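Local coordinates for protein type III secretion T3S chaperone (Chlamydia trachomatis, PDB 3K29) that is a putative YscO homologue that probably serves as a chaperone of the type III secretion apparatus, at residues A[37-40]-A[41-45]; A[126-129]-A[130-133]. All coordinates share one frame; numbering follows the deposited sequence.

Contact 1. Residues A[37-40]-A[41-45]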
ATOM      1  N   GLU A  37      -0.685 -10.431  12.432  1.00 23.36           N
ATOM      2  CA  GLU A  37      -0.437 -11.758  12.957  1.00 23.63           C
ATOM      3  C   GLU A  37       0.236 -11.706  14.353  1.00 23.32           C
ATOM      4  O   GLU A  37      -0.119 -12.494  15.238  1.00 23.50           O
ATOM      5  CB  GLU A  37       0.418 -12.539  11.951  1.00 24.15           C
ATOM      6  CG  GLU A  37       0.211 -14.043  11.967  1.00 27.67           C
ATOM      7  CD  GLU A  37       0.785 -14.700  13.219  1.00 33.50           C
ATOM      8  OE1 GLU A  37       1.768 -14.140  13.766  1.00 35.44           O
ATOM      9  OE2 GLU A  37       0.258 -15.764  13.658  1.00 34.53           O
ATOM     10  N   LYS A  38       1.196 -10.799  14.550  1.00 22.31           N
ATOM     11  CA  LYS A  38       1.839 -10.632  15.874  1.00 21.52           C
ATOM     12  C   LYS A  38       0.850 -10.087  16.862  1.00 20.85           C
ATOM     13  O   LYS A  38       0.885 -10.495  18.004  1.00 20.96           O
ATOM     14  CB  LYS A  38       3.082  -9.736  15.845  1.00 21.24           C
ATOM     15  CG  LYS A  38       4.266 -10.290  15.030  1.00 21.80           C
ATOM     16  CD  LYS A  38       5.272  -9.182  14.610  1.00 20.58           C
ATOM     17  CE  LYS A  38       5.976  -8.525  15.818  1.00 18.96           C
ATOM     18  NZ  LYS A  38       6.660  -7.246  15.441  1.00 17.18           N
ATOM     19  N   LEU A  39      -0.046  -9.196  16.428  1.00 20.18           N
ATOM     20  CA  LEU A  39      -1.128  -8.723  17.303  1.00 20.75           C
ATOM     21  C   LEU A  39      -2.026  -9.869  17.785  1.00 20.03           C
ATOM     22  O   LEU A  39      -2.394  -9.913  18.969  1.00 19.09           O
ATOM     23  CB  LEU A  39      -1.984  -7.620  16.654  1.00 20.20           C
ATOM     24  CG  LEU A  39      -3.110  -7.009  17.517  1.00 22.83           C
ATOM     25  CD1 LEU A  39      -2.576  -6.415  18.803  1.00 22.21           C
ATOM     26  CD2 LEU A  39      -3.943  -5.938  16.768  1.00 23.75           C
ATOM     27  N   ARG A  40      -2.383 -10.772  16.871  1.00 19.00           N
ATOM     28  CA  ARG A  40      -3.181 -11.938  17.231  1.00 19.57           C
ATOM     29  C   ARG A  40      -2.471 -12.845  18.240  1.00 19.05           C
ATOM     30  O   ARG A  40      -3.104 -13.322  19.178  1.00 19.16           O
ATOM     31  CB  ARG A  40      -3.654 -12.699  15.982  1.00 20.14           C
ATOM     32  CG  ARG A  40      -4.825 -12.011  15.259  1.00 21.87           C
ATOM     33  CD  ARG A  40      -5.458 -12.896  14.135  1.00 24.09           C
ATOM     34  NE  ARG A  40      -4.499 -13.282  13.087  1.00 27.16           N
ATOM     35  CZ  ARG A  40      -4.169 -12.551  12.011  1.00 26.64           C
ATOM     36  NH1 ARG A  40      -4.707 -11.356  11.794  1.00 25.94           N
ATOM     37  NH2 ARG A  40      -3.286 -13.023  11.147  1.00 25.02           N
ATOM     38  N   GLU A  41      -1.168 -13.065  18.068  1.00 18.74           N
ATOM     39  CA  GLU A  41      -0.388 -13.817  19.050  1.00 19.54           C
ATOM     40  C   GLU A  41      -0.372 -13.162  20.436  1.00 19.84           C
ATOM     41  O   GLU A  41      -0.578 -13.852  21.441  1.00 17.98           O
ATOM     42  CB  GLU A  41       1.038 -14.008  18.581  1.00 20.62           C
ATOM     43  CG  GLU A  41       1.237 -15.264  17.792  1.00 24.36           C
ATOM     44  CD  GLU A  41       2.662 -15.786  17.864  1.00 31.68           C
ATOM     45  OE1 GLU A  41       3.567 -15.209  17.199  1.00 33.50           O
ATOM     46  OE2 GLU A  41       2.868 -16.803  18.570  1.00 34.59           O
ATOM     47  N   ARG A  42      -0.147 -11.838  20.480  1.00 19.46           N
ATOM     48  CA  ARG A  42      -0.223 -11.092  21.747  1.00 19.60           C
ATOM     49  C   ARG A  42      -1.575 -11.216  22.393  1.00 18.61           C
ATOM     50  O   ARG A  42      -1.678 -11.418  23.580  1.00 18.83           O
ATOM     51  CB  ARG A  42       0.135  -9.617  21.564  1.00 20.10           C
ATOM     52  CG  ARG A  42       1.515  -9.396  20.929  1.00 20.01           C
ATOM     53  CD  ARG A  42       2.684  -9.505  21.893  1.00 22.70           C
ATOM     54  NE  ARG A  42       2.699 -10.713  22.704  1.00 26.72           N
ATOM     55  CZ  ARG A  42       3.169 -11.905  22.319  1.00 28.21           C
ATOM     56  NH1 ARG A  42       3.659 -12.061  21.089  1.00 27.50           N
ATOM     57  NH2 ARG A  42       3.121 -12.949  23.175  1.00 28.41           N
ATOM     58  N   GLU A  43      -2.622 -11.071  21.609  1.00 19.18           N
ATOM     59  CA  GLU A  43      -3.990 -11.136  22.121  1.00 19.42           C
ATOM     60  C   GLU A  43      -4.321 -12.542  22.613  1.00 18.71           C
ATOM     61  O   GLU A  43      -5.072 -12.721  23.573  1.00 19.49           O
ATOM     62  CB  GLU A  43      -4.960 -10.657  21.041  1.00 19.02           C
ATOM     63  CG  GLU A  43      -5.022  -9.141  21.019  1.00 20.65           C
ATOM     64  CD  GLU A  43      -5.724  -8.567  19.800  1.00 22.40           C
ATOM     65  OE1 GLU A  43      -5.924  -9.302  18.829  1.00 23.95           O
ATOM     66  OE2 GLU A  43      -6.070  -7.370  19.813  1.00 25.15           O
ATOM     67  N   SER A  44      -3.690 -13.529  22.001  1.00 19.07           N
ATOM     68  CA  SER A  44      -3.887 -14.925  22.378  1.00 19.34           C
ATOM     69  C   SER A  44      -3.239 -15.161  23.745  1.00 19.45           C
ATOM     70  O   SER A  44      -3.858 -15.691  24.697  1.00 18.51           O
ATOM     71  CB  SER A  44      -3.268 -15.813  21.327  1.00 18.89           C
ATOM     72  OG  SER A  44      -3.064 -17.106  21.826  1.00 21.03           O
ATOM     73  N   GLU A  45      -2.007 -14.689  23.870  1.00 18.77           N
ATOM     74  CA  GLU A  45      -1.282 -14.838  25.131  1.00 19.04           C
ATOM     75  C   GLU A  45      -1.974 -14.081  26.242  1.00 17.29           C
ATOM     76  O   GLU A  45      -2.039 -14.553  27.398  1.00 18.31           O
ATOM     77  CB  GLU A  45       0.187 -14.402  24.959  1.00 19.01           C
ATOM     78  CG  GLU A  45       1.021 -15.404  24.164  1.00 24.74           C
ATOM     79  CD  GLU A  45       0.932 -16.838  24.731  1.00 29.02           C
ATOM     80  OE1 GLU A  45       0.982 -17.002  25.965  1.00 30.97           O
ATOM     81  OE2 GLU A  45       0.815 -17.804  23.942  1.00 33.01           O
TER

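Contact 2. Residues A[126-129]-A[130-133]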
ATOM      1  N   ARG A 126       2.137   9.737 -20.968  1.00 23.37           N
ATOM      2  CA  ARG A 126       1.488   8.962 -22.016  1.00 24.98           C
ATOM      3  C   ARG A 126       0.618   9.901 -22.893  1.00 24.97           C
ATOM      4  O   ARG A 126       0.657   9.840 -24.125  1.00 25.02           O
ATOM      5  CB  ARG A 126       0.668   7.805 -21.413  1.00 25.06           C
ATOM      6  CG  ARG A 126       0.242   6.725 -22.423  1.00 27.81           C
ATOM      7  CD  ARG A 126      -1.124   6.115 -22.088  1.00 31.57           C
ATOM      8  NE  ARG A 126      -2.157   7.154 -21.950  1.00 33.95           N
ATOM      9  CZ  ARG A 126      -2.804   7.734 -22.962  1.00 33.94           C
ATOM     10  NH1 ARG A 126      -2.553   7.378 -24.222  1.00 34.78           N
ATOM     11  NH2 ARG A 126      -3.698   8.684 -22.716  1.00 32.56           N
ATOM     12  N   LEU A 127      -0.133  10.792 -22.251  1.00 25.30           N
ATOM     13  CA  LEU A 127      -0.975  11.727 -22.973  1.00 25.49           C
ATOM     14  C   LEU A 127      -0.134  12.641 -23.867  1.00 25.69           C
ATOM     15  O   LEU A 127      -0.539  12.962 -25.001  1.00 25.39           O
ATOM     16  CB  LEU A 127      -1.840  12.554 -22.022  1.00 25.35           C
ATOM     17  CG  LEU A 127      -3.019  13.240 -22.742  1.00 27.32           C
ATOM     18  CD1 LEU A 127      -4.074  12.226 -23.234  1.00 27.20           C
ATOM     19  CD2 LEU A 127      -3.669  14.307 -21.875  1.00 26.15           C
ATOM     20  N   HIS A 128       1.025  13.066 -23.366  1.00 25.62           N
ATOM     21  CA  HIS A 128       1.889  13.944 -24.175  1.00 26.18           C
ATOM     22  C   HIS A 128       2.520  13.222 -25.367  1.00 25.90           C
ATOM     23  O   HIS A 128       2.793  13.858 -26.384  1.00 26.76           O
ATOM     24  CB  HIS A 128       2.972  14.653 -23.354  1.00 25.98           C
ATOM     25  CG  HIS A 128       2.439  15.583 -22.316  1.00 27.13           C
ATOM     26  ND1 HIS A 128       1.147  16.058 -22.332  1.00 28.02           N
ATOM     27  CD2 HIS A 128       3.030  16.131 -21.226  1.00 28.20           C
ATOM     28  CE1 HIS A 128       0.959  16.852 -21.293  1.00 28.97           C
ATOM     29  NE2 HIS A 128       2.085  16.914 -20.606  1.00 29.57           N
ATOM     30  N   LYS A 129       2.787  11.919 -25.224  1.00 25.61           N
ATOM     31  CA  LYS A 129       3.238  11.063 -26.336  1.00 25.86           C
ATOM     32  C   LYS A 129       2.162  10.943 -27.407  1.00 26.42           C
ATOM     33  O   LYS A 129       2.438  10.978 -28.617  1.00 25.84           O
ATOM     34  CB  LYS A 129       3.609   9.668 -25.832  1.00 25.20           C
ATOM     35  CG  LYS A 129       3.590   8.644 -26.910  1.00 24.05           C
ATOM     36  CD  LYS A 129       4.650   7.639 -26.688  1.00 22.65           C
ATOM     37  CE  LYS A 129       4.685   6.701 -27.846  1.00 22.65           C
ATOM     38  NZ  LYS A 129       5.208   5.427 -27.332  1.00 20.70           N
ATOM     39  N   GLU A 130       0.929  10.774 -26.942  1.00 26.33           N
ATOM     40  CA  GLU A 130      -0.199  10.727 -27.815  1.00 27.03           C
ATOM     41  C   GLU A 130      -0.320  12.030 -28.599  1.00 26.89           C
ATOM     42  O   GLU A 130      -0.504  12.010 -29.815  1.00 25.58           O
ATOM     43  CB  GLU A 130      -1.460  10.491 -27.002  1.00 26.94           C
ATOM     44  CG  GLU A 130      -2.572   9.926 -27.796  1.00 29.83           C
ATOM     45  CD  GLU A 130      -3.717   9.515 -26.898  1.00 34.98           C
ATOM     46  OE1 GLU A 130      -3.948   8.289 -26.781  1.00 37.23           O
ATOM     47  OE2 GLU A 130      -4.358  10.415 -26.292  1.00 34.81           O
ATOM     48  N   GLU A 131      -0.204  13.158 -27.904  1.00 27.19           N
ATOM     49  CA  GLU A 131      -0.361  14.459 -28.557  1.00 27.82           C
ATOM     50  C   GLU A 131       0.839  14.829 -29.426  1.00 27.71           C
ATOM     51  O   GLU A 131       0.666  15.507 -30.430  1.00 28.45           O
ATOM     52  CB  GLU A 131      -0.651  15.563 -27.552  1.00 28.09           C
ATOM     53  CG  GLU A 131      -1.952  15.363 -26.818  1.00 29.52           C
ATOM     54  CD  GLU A 131      -2.034  16.209 -25.585  1.00 34.16           C
ATOM     55  OE1 GLU A 131      -0.964  16.694 -25.140  1.00 35.27           O
ATOM     56  OE2 GLU A 131      -3.166  16.387 -25.056  1.00 35.59           O
ATOM     57  N   TRP A 132       2.039  14.382 -29.052  1.00 27.56           N
ATOM     58  CA  TRP A 132       3.220  14.562 -29.915  1.00 26.82           C
ATOM     59  C   TRP A 132       3.022  13.788 -31.221  1.00 26.59           C
ATOM     60  O   TRP A 132       3.223  14.321 -32.306  1.00 26.26           O
ATOM     61  CB  TRP A 132       4.504  14.088 -29.233  1.00 26.80           C
ATOM     62  CG  TRP A 132       5.626  13.890 -30.230  1.00 26.79           C
ATOM     63  CD1 TRP A 132       6.523  14.833 -30.655  1.00 24.58           C
ATOM     64  CD2 TRP A 132       5.933  12.677 -30.954  1.00 26.20           C
ATOM     65  NE1 TRP A 132       7.355  14.292 -31.602  1.00 25.17           N
ATOM     66  CE2 TRP A 132       7.022  12.973 -31.806  1.00 27.32           C
ATOM     67  CE3 TRP A 132       5.385  11.370 -30.961  1.00 27.60           C
ATOM     68  CZ2 TRP A 132       7.603  12.005 -32.648  1.00 28.26           C
ATOM     69  CZ3 TRP A 132       5.931  10.401 -31.820  1.00 28.34           C
ATOM     70  CH2 TRP A 132       7.051  10.727 -32.641  1.00 30.07           C
HETATM   71  N   MSE A 133       2.603  12.532 -31.087  1.00 26.06           N
HETATM   72  CA  MSE A 133       2.468  11.621 -32.213  1.00 26.46           C
HETATM   73  C   MSE A 133       1.395  12.111 -33.204  1.00 25.38           C
HETATM   74  O   MSE A 133       1.590  12.029 -34.412  1.00 24.41           O
HETATM   75  CB  MSE A 133       2.230  10.211 -31.665  1.00 26.96           C
HETATM   76  CG  MSE A 133       1.764   9.148 -32.612  1.00 32.28           C
HETATM   77 SE   MSE A 133       1.141   7.627 -31.522  0.60 47.35          SE
HETATM   78  CE  MSE A 133      -0.683   8.239 -30.983  1.00 41.47           C
TER

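Contact 1. Residues A[37-40]-A[41-45]
Glu41 N, Arg42 N, Glu43 N and Ser44 N each donate to the carbonyl oxygen four residues earlier, from Glu37 O to Arg40 O. The bond from Arg42 N to Lys38 O is 3.0 Å long and nearly straight. The last, from Ser44 N to Arg40 O, is more bent at 137°.

Van der Waals contact joins Leu39 and Glu43. Leu39 has CG anti to its backbone N (chi1 -177°), and its branch packs against the Glu43 carboxylate, with CD1 3.8 Å from Glu43 OE2. Glu43 CG passes beside Leu39 O, at 3.4 Å. Arg42 CG lies 3.2 Å from Lys38 O, and beyond it the chain bends at chi2 and chi3.

Charge works against one pair. Glu37 OE1 and Glu41 OE1 stand 4.0 Å apart, their carboxylate planes turned by 49°, and this like-charge approach is probably unfavourable. Arg40 instead turns back along the helix, one guanidinium face over Glu37 CA, and forms a salt bridge with Glu33. Lys38 pairs with Glu35.

Leu39 and Arg42 also touch Gln97 of helix 70-160. This charged helical surface with a leucine facing a partner helix fits the coiled coil predicted here.

Contact 2. Residues A[126-129]-A[130-133]
Arg126 and Glu130 both send CG anti to the backbone N, with chi1 at -165° for Arg126. Their side chains then run side by side in the same direction. Bends at chi2 and chi3 of Arg126 bring NH1 to Glu130 OE1.

This is a salt bridge of 3.1 Å between Arg126 NH1 and Glu130 OE1, with an N-H...O angle of 165°. The oxygen lies at the guanidinium edge, in its plane. The carboxylate is turned by 68°, and NH1 reaches OE1 from above the carboxylate plane. Arg126 NE is held by Glu123, so the guanidinium has an acidic partner on each side along the sequence.

The two methyls of Leu127 meet two different carboxylates. Its CD1 is 3.6 Å from Glu130 OE2, and its CD2 is 3.8 Å from Glu131 OE2. Glu131 also approaches the Leu127 backbone, with CG 3.3 Å from Leu127 O. Glu131 OE1 comes within 3.6 Å of His128 ND1.

Backbone bonds link each residue from Glu130 to Met133 (selenomethionine) to the carbonyl four residues before it. Trp132 presents its ring edge to Lys129 O, through CE3 at 3.8 Å.

These residues lie on helix 70-160, where it passes the start of helix 8-66 and the N-terminal loop. Arg126 and Lys129 touch Leu11 of helix 8-66, Lys129 forms a salt bridge with Glu8, and the Trp132 ring meets Tyr5 in the N-terminal loop.

In the fold
The chain begins with a short loop and enters helix 8-66, which carries contact 1 well along its length. A short turn follows, and helix 70-160 runs back beside the first helix and carries contact 2. Each contact lies within one continuous helical stretch, so neither closes a long loop. They come in series, without nesting or crossing. Their centres are 52 Å apart, on opposite sides of the chain's centre, with nearest atoms about 38 Å apart. Contact 1 faces helix 70-160 around Gln97 and Lys98. Contact 2 faces the start of helix 8-66 and the N-terminal loop. Both therefore mark places where the two long helices of the hairpin meet.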